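Local coordinates for SCO1 protein homolog (Bacillus subtilis, PDB 1XZO) that is needed to insert copper into the active site of cytochrome c oxidase and may act in copper homeostasis or redox signalling, at residues S74-P79 / F103-S108. Numbering follows the deposited sequence.
Sequences SFSVDP and FLTGYS. With CA (calcium ion), chain L; CA (calcium ion), chain J.
Ser74 and Phe75 pair in parallel with Phe103 and Leu104, closing the beta-alpha-beta unit of strand 71-76, helix 84-91 and outermost strand 101-104 in this thioredoxin-like fold. The unit illustrates how parallel strands, once their ladder ends, can stay joined through the following loops.

Two backbone hydrogen bonds join the segments: Leu104 N gives to Ser74 O at 2.8 Å, and Ser76 N to Leu104 O at 3.2 Å. Phe103 CA adds a CA-H...O contact to the same Ser74 O, 3.4 Å away.

Side-chain contacts divide between the sheet faces. On one, Leu104 CD1 lies 3.7 Å from Phe75 CE2, side by side, while Phe40 and Phe115 meet the Phe75 ring. On the other, Ser74 places CB against Phe103 CD2 and its OG over the rim of that ring; this hydroxyl is hydrogen-bonded to Asp39 and Trp101. At the strand ends, Thr105 CG2 touches Ser76 CB, while Pro79 crosses the Tyr107 side chain at about a right angle, with CB 3.6 Å from CE1.

An ST turn shapes the chain after strand 71-76: Ser76 OG, anti to its own N (chi1 178°), accepts from Asp78 N and is hydrogen-bonded to Asp82. Water 1 bridges the loops from Pro79 O to Gly106 N. With CG between its backbone N and carbonyl carbon (chi1 50°), Tyr107 reaches back to the strand end, where its OH donates to an in-plane lone pair of Ser76 O at 2.7 Å.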
loop_
_atom_site.group_PDB
_atom_site.type_symbol
_atom_site.label_atom_id
_atom_site.label_comp_id
_atom_site.label_asym_id
_atom_site.label_seq_id
_atom_site.Cartn_x
_atom_site.Cartn_y
_atom_site.Cartn_z
ATOM N N SER A 74 0.141 0.034 -3.652
ATOM C CA SER A 74 -0.383 -1.274 -3.428
ATOM C C SER A 74 0.554 -2.341 -4.015
ATOM O O SER A 74 0.645 -2.436 -5.232
ATOM C CB SER A 74 -1.771 -1.558 -4.021
ATOM O OG SER A 74 -2.672 -0.738 -3.314
ATOM N N PHE A 75 1.120 -3.129 -3.142
ATOM C CA PHE A 75 1.934 -4.289 -3.654
ATOM C C PHE A 75 1.134 -5.534 -3.877
ATOM O O PHE A 75 0.481 -6.086 -2.974
ATOM C CB PHE A 75 3.111 -4.647 -2.670
ATOM C CG PHE A 75 3.940 -3.554 -2.304
ATOM C CD1 PHE A 75 3.752 -2.873 -1.147
ATOM C CD2 PHE A 75 5.048 -3.177 -3.070
ATOM C CE1 PHE A 75 4.586 -1.793 -0.784
ATOM C CE2 PHE A 75 5.884 -2.150 -2.720
ATOM C CZ PHE A 75 5.754 -1.437 -1.637
ATOM N N SER A 76 1.266 -6.134 -5.040
ATOM C CA SER A 76 0.666 -7.423 -5.336
ATOM C C SER A 76 1.339 -8.540 -4.527
ATOM O O SER A 76 2.573 -8.600 -4.506
ATOM C CB SER A 76 0.857 -7.851 -6.787
ATOM O OG SER A 76 0.278 -9.141 -6.955
ATOM N N VAL A 77 0.560 -9.449 -3.962
ATOM C CA VAL A 77 1.076 -10.619 -3.257
ATOM C C VAL A 77 0.824 -11.888 -4.075
ATOM O O VAL A 77 1.066 -12.976 -3.614
ATOM C CB VAL A 77 0.627 -10.745 -1.789
ATOM C CG1 VAL A 77 1.063 -9.487 -1.068
ATOM C CG2 VAL A 77 -0.928 -10.961 -1.711
ATOM N N ASP A 78 0.359 -11.776 -5.331
ATOM C CA ASP A 78 0.316 -12.889 -6.201
ATOM C C ASP A 78 0.838 -12.482 -7.579
ATOM O O ASP A 78 0.106 -12.373 -8.538
ATOM C CB ASP A 78 -1.156 -13.337 -6.276
ATOM C CG ASP A 78 -1.358 -14.586 -7.002
ATOM O OD1 ASP A 78 -0.493 -15.445 -7.232
ATOM O OD2 ASP A 78 -2.523 -14.865 -7.408
ATOM N N PRO A 79 2.133 -12.103 -7.621
ATOM C CA PRO A 79 2.725 -11.541 -8.859
ATOM C C PRO A 79 2.757 -12.409 -10.063
ATOM O O PRO A 79 2.851 -11.838 -11.149
ATOM C CB PRO A 79 4.126 -11.111 -8.405
ATOM C CG PRO A 79 4.415 -12.086 -7.240
ATOM C CD PRO A 79 3.084 -12.049 -6.488
ATOM N N PHE A 103 -0.186 0.545 -8.381
ATOM C CA PHE A 103 -0.293 -0.832 -8.110
ATOM C C PHE A 103 0.922 -1.514 -8.700
ATOM O O PHE A 103 1.156 -1.345 -9.862
ATOM C CB PHE A 103 -1.492 -1.508 -8.701
ATOM C CG PHE A 103 -2.818 -1.032 -8.012
ATOM C CD1 PHE A 103 -3.258 0.261 -8.178
ATOM C CD2 PHE A 103 -3.520 -1.886 -7.204
ATOM C CE1 PHE A 103 -4.435 0.683 -7.537
ATOM C CE2 PHE A 103 -4.718 -1.444 -6.541
ATOM C CZ PHE A 103 -5.173 -0.202 -6.724
ATOM N N LEU A 104 1.634 -2.278 -7.882
ATOM C CA LEU A 104 3.013 -2.788 -8.292
ATOM C C LEU A 104 3.054 -4.280 -8.474
ATOM O O LEU A 104 2.384 -5.074 -7.811
ATOM C CB LEU A 104 4.042 -2.400 -7.239
ATOM C CG LEU A 104 4.308 -0.922 -7.004
ATOM C CD1 LEU A 104 5.438 -0.603 -6.106
ATOM C CD2 LEU A 104 4.419 -0.031 -8.303
ATOM N N THR A 105 3.889 -4.743 -9.430
ATOM C CA THR A 105 4.183 -6.156 -9.698
ATOM C C THR A 105 5.630 -6.109 -10.268
ATOM O O THR A 105 6.367 -5.111 -10.062
ATOM C CB THR A 105 3.215 -6.978 -10.660
ATOM O OG1 THR A 105 3.019 -6.124 -11.855
ATOM C CG2 THR A 105 1.797 -7.045 -10.079
ATOM N N GLY A 106 5.982 -7.201 -10.884
ATOM C CA GLY A 106 7.269 -7.364 -11.542
ATOM C C GLY A 106 8.331 -7.891 -10.602
ATOM O O GLY A 106 9.402 -7.251 -10.402
ATOM N N TYR A 107 7.993 -9.059 -10.087
ATOM C CA TYR A 107 8.754 -9.746 -9.053
ATOM C C TYR A 107 8.209 -11.128 -8.847
ATOM O O TYR A 107 7.096 -11.473 -9.182
ATOM C CB TYR A 107 8.941 -8.961 -7.780
ATOM C CG TYR A 107 7.611 -8.368 -7.204
ATOM C CD1 TYR A 107 6.666 -9.190 -6.641
ATOM C CD2 TYR A 107 7.393 -7.056 -7.310
ATOM C CE1 TYR A 107 5.466 -8.677 -6.104
ATOM C CE2 TYR A 107 6.145 -6.501 -6.863
ATOM C CZ TYR A 107 5.244 -7.317 -6.222
ATOM O OH TYR A 107 4.098 -6.728 -5.679
ATOM N N SER A 108 9.040 -12.011 -8.280
ATOM C CA SER A 108 8.615 -13.340 -7.932
ATOM C C SER A 108 7.960 -13.344 -6.575
ATOM O O SER A 108 8.157 -12.406 -5.824
ATOM C CB SER A 108 9.826 -14.282 -7.879
ATOM O OG SER A 108 10.573 -13.998 -6.755
HETATM CA CA CA L . -2.311 -16.895 -7.986
HETATM CA CA CA J . 11.250 -5.499 -11.228
HETATM O O HOH W 1 5.276 -10.264 -11.817
HETATM O O HOH W 2 12.839 -3.878 -11.849
HETATM O O HOH W 3 -2.518 -18.372 -5.924
HETATM O O HOH W 4 -0.680 -17.530 -9.687
#